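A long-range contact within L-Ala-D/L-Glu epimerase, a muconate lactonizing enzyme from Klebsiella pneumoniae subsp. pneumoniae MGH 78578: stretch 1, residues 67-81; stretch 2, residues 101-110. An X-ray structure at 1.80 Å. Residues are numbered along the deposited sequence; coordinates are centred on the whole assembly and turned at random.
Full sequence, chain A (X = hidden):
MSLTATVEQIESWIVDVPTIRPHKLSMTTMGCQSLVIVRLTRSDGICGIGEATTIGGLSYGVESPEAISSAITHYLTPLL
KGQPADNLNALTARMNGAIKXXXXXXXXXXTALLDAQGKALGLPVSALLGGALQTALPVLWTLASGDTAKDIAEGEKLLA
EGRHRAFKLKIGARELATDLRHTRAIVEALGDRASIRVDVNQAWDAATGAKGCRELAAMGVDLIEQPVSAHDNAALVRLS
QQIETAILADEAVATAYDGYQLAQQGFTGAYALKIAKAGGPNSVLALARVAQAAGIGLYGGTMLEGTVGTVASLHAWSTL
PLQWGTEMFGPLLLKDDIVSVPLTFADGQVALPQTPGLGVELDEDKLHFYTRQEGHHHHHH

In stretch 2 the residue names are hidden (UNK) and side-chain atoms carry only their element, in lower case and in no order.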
ATOM      1  N   ALA A  67      16.196 -27.454 -29.111  1.00 24.51           N
ATOM      2  CA  ALA A  67      15.465 -27.860 -27.909  1.00 25.07           C
ATOM      3  C   ALA A  67      13.974 -27.944 -28.241  1.00 25.35           C
ATOM      4  O   ALA A  67      13.251 -28.787 -27.710  1.00 22.85           O
ATOM      5  CB  ALA A  67      15.692 -26.858 -26.780  1.00 24.96           C
ATOM      6  N   ILE A  68      13.523 -27.050 -29.116  1.00 24.41           N
ATOM      7  CA  ILE A  68      12.131 -27.034 -29.538  1.00 24.83           C
ATOM      8  C   ILE A  68      11.848 -28.336 -30.287  1.00 26.32           C
ATOM      9  O   ILE A  68      10.839 -29.006 -30.041  1.00 25.61           O
ATOM     10  CB  ILE A  68      11.859 -25.815 -30.443  1.00 22.80           C
ATOM     11  CG1 ILE A  68      11.878 -24.543 -29.592  1.00 20.98           C
ATOM     12  CG2 ILE A  68      10.519 -25.973 -31.166  1.00 23.06           C
ATOM     13  CD1 ILE A  68      11.880 -23.261 -30.398  1.00 23.69           C
ATOM     14  N   SER A  69      12.755 -28.695 -31.192  1.00 26.90           N
ATOM     15  CA  SER A  69      12.631 -29.928 -31.967  1.00 28.50           C
ATOM     16  C   SER A  69      12.616 -31.128 -31.010  1.00 27.49           C
ATOM     17  O   SER A  69      11.826 -32.065 -31.162  1.00 26.84           O
ATOM     18  CB  SER A  69      13.809 -30.035 -32.943  1.00 29.46           C
ATOM     19  OG  SER A  69      13.809 -31.273 -33.619  1.00 31.98           O
ATOM     20  N   SER A  70      13.496 -31.084 -30.019  1.00 27.68           N
ATOM     21  CA  SER A  70      13.593 -32.135 -29.015  1.00 28.41           C
ATOM     22  C   SER A  70      12.277 -32.294 -28.247  1.00 26.21           C
ATOM     23  O   SER A  70      11.806 -33.407 -28.048  1.00 26.15           O
ATOM     24  CB  SER A  70      14.725 -31.807 -28.033  1.00 31.16           C
ATOM     25  OG  SER A  70      14.691 -32.669 -26.911  1.00 34.11           O
ATOM     26  N   ALA A  71      11.691 -31.178 -27.816  1.00 25.45           N
ATOM     27  CA  ALA A  71      10.429 -31.218 -27.077  1.00 25.83           C
ATOM     28  C   ALA A  71       9.342 -31.894 -27.916  1.00 25.99           C
ATOM     29  O   ALA A  71       8.578 -32.713 -27.415  1.00 24.81           O
ATOM     30  CB  ALA A  71       9.995 -29.808 -26.698  1.00 22.83           C
ATOM     31  N   ILE A  72       9.289 -31.553 -29.199  1.00 26.21           N
ATOM     32  CA  ILE A  72       8.297 -32.134 -30.096  1.00 27.63           C
ATOM     33  C   ILE A  72       8.510 -33.633 -30.310  1.00 28.57           C
ATOM     34  O   ILE A  72       7.583 -34.430 -30.165  1.00 28.04           O
ATOM     35  CB  ILE A  72       8.318 -31.415 -31.463  1.00 27.79           C
ATOM     36  CG1 ILE A  72       7.842 -29.972 -31.279  1.00 26.99           C
ATOM     37  CG2 ILE A  72       7.442 -32.169 -32.476  1.00 27.16           C
ATOM     38  CD1 ILE A  72       8.042 -29.085 -32.487  1.00 29.04           C
ATOM     39  N   THR A  73       9.737 -34.012 -30.646  1.00 29.78           N
ATOM     40  CA  THR A  73      10.070 -35.413 -30.902  1.00 30.60           C
ATOM     41  C   THR A  73       9.956 -36.343 -29.695  1.00 30.51           C
ATOM     42  O   THR A  73       9.244 -37.345 -29.743  1.00 28.14           O
ATOM     43  CB  THR A  73      11.508 -35.551 -31.459  1.00 30.39           C
ATOM     44  OG1 THR A  73      11.623 -34.807 -32.679  1.00 33.03           O
ATOM     45  CG2 THR A  73      11.840 -37.027 -31.734  1.00 31.85           C
ATOM     46  N   HIS A  74      10.648 -36.003 -28.612  1.00 31.32           N
ATOM     47  CA  HIS A  74      10.666 -36.848 -27.422  1.00 32.01           C
ATOM     48  C   HIS A  74       9.513 -36.777 -26.438  1.00 30.07           C
ATOM     49  O   HIS A  74       9.267 -37.746 -25.723  1.00 29.87           O
ATOM     50  CB  HIS A  74      11.956 -36.616 -26.638  1.00 35.58           C
ATOM     51  CG  HIS A  74      13.192 -37.008 -27.378  1.00 42.72           C
ATOM     52  ND1 HIS A  74      13.763 -36.214 -28.349  1.00 46.06           N
ATOM     53  CD2 HIS A  74      13.960 -38.121 -27.301  1.00 43.73           C
ATOM     54  CE1 HIS A  74      14.830 -36.821 -28.838  1.00 46.54           C
ATOM     55  NE2 HIS A  74      14.971 -37.979 -28.220  1.00 46.38           N
ATOM     56  N   TYR A  75       8.807 -35.651 -26.391  1.00 27.32           N
ATOM     57  CA  TYR A  75       7.730 -35.504 -25.420  1.00 24.73           C
ATOM     58  C   TYR A  75       6.329 -35.272 -25.968  1.00 24.90           C
ATOM     59  O   TYR A  75       5.410 -36.020 -25.648  1.00 23.20           O
ATOM     60  CB  TYR A  75       8.109 -34.393 -24.435  1.00 25.15           C
ATOM     61  CG  TYR A  75       9.352 -34.741 -23.641  1.00 25.10           C
ATOM     62  CD1 TYR A  75       9.285 -35.619 -22.560  1.00 24.41           C
ATOM     63  CD2 TYR A  75      10.604 -34.261 -24.023  1.00 24.67           C
ATOM     64  CE1 TYR A  75      10.439 -36.018 -21.879  1.00 26.36           C
ATOM     65  CE2 TYR A  75      11.767 -34.657 -23.350  1.00 25.17           C
ATOM     66  CZ  TYR A  75      11.675 -35.537 -22.282  1.00 25.98           C
ATOM     67  OH  TYR A  75      12.814 -35.958 -21.633  1.00 26.67           O
ATOM     68  N   LEU A  76       6.157 -34.245 -26.793  1.00 23.44           N
ATOM     69  CA  LEU A  76       4.840 -33.962 -27.334  1.00 23.60           C
ATOM     70  C   LEU A  76       4.301 -35.058 -28.257  1.00 24.70           C
ATOM     71  O   LEU A  76       3.113 -35.379 -28.208  1.00 24.62           O
ATOM     72  CB  LEU A  76       4.857 -32.612 -28.059  1.00 22.98           C
ATOM     73  CG  LEU A  76       4.904 -31.416 -27.100  1.00 24.74           C
ATOM     74  CD1 LEU A  76       5.351 -30.146 -27.842  1.00 23.27           C
ATOM     75  CD2 LEU A  76       3.533 -31.234 -26.463  1.00 24.67           C
ATOM     76  N   THR A  77       5.168 -35.646 -29.080  1.00 23.29           N
ATOM     77  CA  THR A  77       4.720 -36.676 -30.006  1.00 25.23           C
ATOM     78  C   THR A  77       4.139 -37.910 -29.314  1.00 26.59           C
ATOM     79  O   THR A  77       3.009 -38.309 -29.597  1.00 23.70           O
ATOM     80  CB  THR A  77       5.853 -37.074 -30.968  1.00 25.75           C
ATOM     81  OG1 THR A  77       6.189 -35.943 -31.783  1.00 25.02           O
ATOM     82  CG2 THR A  77       5.420 -38.229 -31.876  1.00 26.64           C
ATOM     83  N   PRO A  78       4.893 -38.528 -28.392  1.00 27.23           N
ATOM     84  CA  PRO A  78       4.306 -39.705 -27.744  1.00 28.43           C
ATOM     85  C   PRO A  78       3.124 -39.363 -26.832  1.00 29.20           C
ATOM     86  O   PRO A  78       2.276 -40.211 -26.555  1.00 29.79           O
ATOM     87  CB  PRO A  78       5.491 -40.320 -26.993  1.00 28.45           C
ATOM     88  CG  PRO A  78       6.386 -39.136 -26.722  1.00 30.84           C
ATOM     89  CD  PRO A  78       6.313 -38.375 -28.028  1.00 28.96           C
ATOM     90  N   LEU A  79       3.054 -38.115 -26.380  1.00 27.75           N
ATOM     91  CA  LEU A  79       1.970 -37.697 -25.504  1.00 27.63           C
ATOM     92  C   LEU A  79       0.653 -37.511 -26.264  1.00 27.63           C
ATOM     93  O   LEU A  79      -0.425 -37.836 -25.755  1.00 26.06           O
ATOM     94  CB  LEU A  79       2.364 -36.391 -24.794  1.00 28.97           C
ATOM     95  CG  LEU A  79       1.437 -35.679 -23.796  1.00 29.43           C
ATOM     96  CD1 LEU A  79       0.293 -35.039 -24.540  1.00 32.77           C
ATOM     97  CD2 LEU A  79       0.926 -36.659 -22.737  1.00 27.56           C
ATOM     98  N   LEU A  80       0.747 -37.014 -27.495  1.00 27.64           N
ATOM     99  CA  LEU A  80      -0.437 -36.731 -28.304  1.00 26.66           C
ATOM    100  C   LEU A  80      -0.909 -37.807 -29.285  1.00 27.99           C
ATOM    101  O   LEU A  80      -2.080 -37.829 -29.659  1.00 27.38           O
ATOM    102  CB  LEU A  80      -0.225 -35.413 -29.057  1.00 25.62           C
ATOM    103  CG  LEU A  80      -0.002 -34.194 -28.149  1.00 27.57           C
ATOM    104  CD1 LEU A  80       0.324 -32.961 -28.993  1.00 27.04           C
ATOM    105  CD2 LEU A  80      -1.245 -33.960 -27.297  1.00 27.07           C
ATOM    106  N   LYS A  81      -0.022 -38.692 -29.715  1.00 30.35           N
ATOM    107  CA  LYS A  81      -0.442 -39.728 -30.655  1.00 33.40           C
ATOM    108  C   LYS A  81      -1.507 -40.644 -30.047  1.00 34.45           C
ATOM    109  O   LYS A  81      -1.329 -41.195 -28.962  1.00 34.22           O
ATOM    110  CB  LYS A  81       0.773 -40.526 -31.131  1.00 35.36           C
ATOM    111  CG  LYS A  81       1.636 -39.733 -32.121  1.00 39.32           C
ATOM    112  CD  LYS A  81       2.995 -40.370 -32.368  1.00 42.51           C
ATOM    113  CE  LYS A  81       2.893 -41.720 -33.039  1.00 43.70           C
ATOM    114  NZ  LYS A  81       4.254 -42.296 -33.230  1.00 45.02           N
ATOM    115  N   UNK A 101       6.358 -25.210 -19.361  1.00 22.34           N
ATOM    116  CA  UNK A 101       6.939 -24.288 -20.323  1.00 22.17           C
ATOM    117  C   UNK A 101       6.941 -24.818 -21.750  1.00 23.88           C
ATOM    118  O   UNK A 101       5.944 -25.384 -22.214  1.00 23.61           O
ATOM    119  N   UNK A 102       8.060 -24.630 -22.451  1.00 22.36           N
ATOM    120  CA  UNK A 102       8.195 -25.090 -23.827  1.00 22.53           C
ATOM    121  C   UNK A 102       7.029 -24.592 -24.678  1.00 22.93           C
ATOM    122  O   UNK A 102       6.449 -25.346 -25.467  1.00 22.38           O
ATOM    123  o   UNK A 102      10.531 -27.330 -24.154  1.00 25.51           O
ATOM    124  n   UNK A 102       9.715 -27.371 -22.056  1.00 23.09           N
ATOM    125  c   UNK A 102       8.263 -26.619 -23.851  1.00 23.16           C
ATOM    126  c   UNK A 102       9.602 -27.146 -23.365  1.00 26.03           C
ATOM    127  N   UNK A 103       6.697 -23.314 -24.506  1.00 21.28           N
ATOM    128  CA  UNK A 103       5.596 -22.688 -25.230  1.00 21.87           C
ATOM    129  C   UNK A 103       5.834 -22.595 -26.740  1.00 22.13           C
ATOM    130  O   UNK A 103       4.880 -22.576 -27.523  1.00 20.40           O
ATOM    131  c   UNK A 103       5.309 -21.269 -24.671  1.00 21.80           C
ATOM    132  c   UNK A 103       4.876 -21.347 -23.206  1.00 22.34           C
ATOM    133  o   UNK A 103       6.494 -20.467 -24.768  1.00 20.62           O
ATOM    134  N   UNK A 104       7.099 -22.521 -27.148  1.00 22.80           N
ATOM    135  CA  UNK A 104       7.422 -22.445 -28.568  1.00 22.79           C
ATOM    136  C   UNK A 104       7.007 -23.760 -29.238  1.00 22.43           C
ATOM    137  O   UNK A 104       6.337 -23.756 -30.272  1.00 21.42           O
ATOM    138  c   UNK A 104      10.076 -18.029 -28.401  1.00 25.79           C
ATOM    139  c   UNK A 104       9.928 -20.068 -29.707  1.00 25.50           C
ATOM    140  c   UNK A 104       8.923 -22.190 -28.776  1.00 22.31           C
ATOM    141  c   UNK A 104       9.097 -20.036 -27.458  1.00 23.10           C
ATOM    142  c   UNK A 104       9.322 -20.734 -28.642  1.00 23.87           C
ATOM    143  c   UNK A 104      10.306 -18.720 -29.596  1.00 24.25           C
ATOM    144  c   UNK A 104       9.468 -18.689 -27.329  1.00 25.52           C
ATOM    145  N   UNK A 105       7.401 -24.881 -28.636  1.00 21.52           N
ATOM    146  CA  UNK A 105       7.048 -26.200 -29.155  1.00 21.82           C
ATOM    147  C   UNK A 105       5.521 -26.366 -29.142  1.00 20.94           C
ATOM    148  O   UNK A 105       4.934 -26.840 -30.107  1.00 20.84           O
ATOM    149  c   UNK A 105       7.703 -27.289 -28.308  1.00 20.72           C
ATOM    150  N   UNK A 106       4.884 -25.976 -28.040  1.00 21.56           N
ATOM    151  CA  UNK A 106       3.432 -26.086 -27.928  1.00 22.09           C
ATOM    152  C   UNK A 106       2.729 -25.244 -28.990  1.00 21.43           C
ATOM    153  O   UNK A 106       1.706 -25.651 -29.538  1.00 19.94           O
ATOM    154  c   UNK A 106       3.388 -26.599 -25.425  1.00 23.06           C
ATOM    155  c   UNK A 106       2.968 -25.650 -26.536  1.00 21.24           C
ATOM    156  c   UNK A 106       3.076 -26.023 -24.043  1.00 23.39           C
ATOM    157  n   UNK A 106       3.342 -26.398 -21.573  1.00 22.32           N
ATOM    158  c   UNK A 106       3.457 -27.004 -22.939  1.00 23.16           C
ATOM    159  N   UNK A 107       3.281 -24.074 -29.288  1.00 20.43           N
ATOM    160  CA  UNK A 107       2.678 -23.199 -30.287  1.00 20.65           C
ATOM    161  C   UNK A 107       2.670 -23.833 -31.683  1.00 20.76           C
ATOM    162  O   UNK A 107       1.701 -23.684 -32.432  1.00 22.48           O
ATOM    163  o   UNK A 107       2.964 -21.085 -31.420  1.00 22.07           O
ATOM    164  c   UNK A 107       3.419 -21.864 -30.331  1.00 20.36           C
ATOM    165  N   UNK A 108       3.751 -24.520 -32.036  1.00 20.89           N
ATOM    166  CA  UNK A 108       3.830 -25.179 -33.342  1.00 21.68           C
ATOM    167  C   UNK A 108       2.753 -26.260 -33.422  1.00 21.24           C
ATOM    168  O   UNK A 108       2.065 -26.393 -34.434  1.00 21.78           O
ATOM    169  c   UNK A 108       5.218 -25.796 -33.546  1.00 21.40           C
ATOM    170  N   UNK A 109       2.608 -27.029 -32.347  1.00 19.92           N
ATOM    171  CA  UNK A 109       1.609 -28.094 -32.295  1.00 21.73           C
ATOM    172  C   UNK A 109       0.176 -27.550 -32.309  1.00 21.39           C
ATOM    173  O   UNK A 109      -0.688 -28.067 -33.024  1.00 19.53           O
ATOM    174  c   UNK A 109       1.784 -28.964 -31.020  1.00 23.38           C
ATOM    175  c   UNK A 109       3.304 -30.627 -32.247  1.00 26.37           C
ATOM    176  c   UNK A 109       0.626 -29.956 -30.902  1.00 22.78           C
ATOM    177  c   UNK A 109       3.136 -29.686 -31.060  1.00 23.86           C
ATOM    178  N   UNK A 110      -0.083 -26.519 -31.511  1.00 21.04           N
ATOM    179  CA  UNK A 110      -1.423 -25.938 -31.453  1.00 21.94           C
ATOM    180  C   UNK A 110      -1.791 -25.380 -32.820  1.00 21.68           C
ATOM    181  O   UNK A 110      -2.937 -25.491 -33.264  1.00 20.60           O
ATOM    182  c   UNK A 110      -2.964 -23.244 -29.077  1.00 23.89           C
ATOM    183  o   UNK A 110      -3.075 -23.608 -27.891  1.00 24.31           O
ATOM    184  c   UNK A 110      -1.489 -24.822 -30.400  1.00 21.56           C
ATOM    185  o   UNK A 110      -2.903 -22.045 -29.415  1.00 24.42           O
ATOM    186  c   UNK A 110      -2.896 -24.315 -30.152  1.00 24.10           C
TER
HETATM  187  O   HOH W   1      12.549 -28.805 -24.636  1.00 34.63           O

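Position 101 has backbone atoms only, no side chain, and a phi of 52° that by itself favours glycine; nothing of stretch 1 comes near. It is G101. Position 102 also has a positive phi, but carries two carbons, the second bearing one oxygen and one nitrogen, a carboxamide: N102. Its OD1 lies 3.6 Å from CB of A71, and a water lies within hydrogen-bonding distance of both stretches, 2.5 Å from N102 OD1 and 3.2 Å from the backbone O of A67; no direct hydrogen bond joins the stretches. N102 occupies the N-cap position, although its side chain makes no capping bond.

The helix begins at position 103, where one carbon carries an oxygen and a carbon, the branched hydroxyl side chain of T103, out of reach of stretch 1. At position 104 a single carbon leads to a ring of six carbons with no oxygen attached, so the residue is F104 rather than tyrosine. Its CB lies 3.5 Å from CD1 of I68, while the end of the side chain leads away.

Position 105 bears one carbon, and the residue is A105. This methyl points toward stretch 1 and sits as a knob among I68, A71, I72 and L76; its CB is 3.7 Å from L76 CD1, 3.8 Å from A71 CB and 4.0 Å from I72 CG1. Position 106 has four carbons in a row ending in nitrogen, a lysine. The CA-to-CB bond of K106 points away from stretch 1, and its NZ donates a 2.9 Å hydrogen bond to the O of G101, tying the helix to the residue before its N-cap.

Position 107, one carbon then one oxygen, is S107 and is out of reach of stretch 1. Position 108 has a lone carbon, 4.5 Å from I72 CD1: A108. Position 109 has four carbons, forked at the first with one arm two carbons long, which identifies isoleucine. CG2 of I109 packs 3.6 Å from L80 CD1, and its CG1 lies 3.9 Å from L76 CD1. Position 110 has three carbons, the third carrying two oxygens; E110 is out of reach of stretch 1, and its carboxylate is hydrogen-bonded elsewhere in the structure.

The contact is thus mainly apolar. The helix axes cross at -61° and approach to 8.7 Å, and the CA atoms of I68 and A105 come within 5.2 Å. The methyl of A105 fits among the side chains of I68, A71, I72 and L76, while I109 extends the packing along L76 to L80.

Stretch 2 101-110: GNTFAKSAIE
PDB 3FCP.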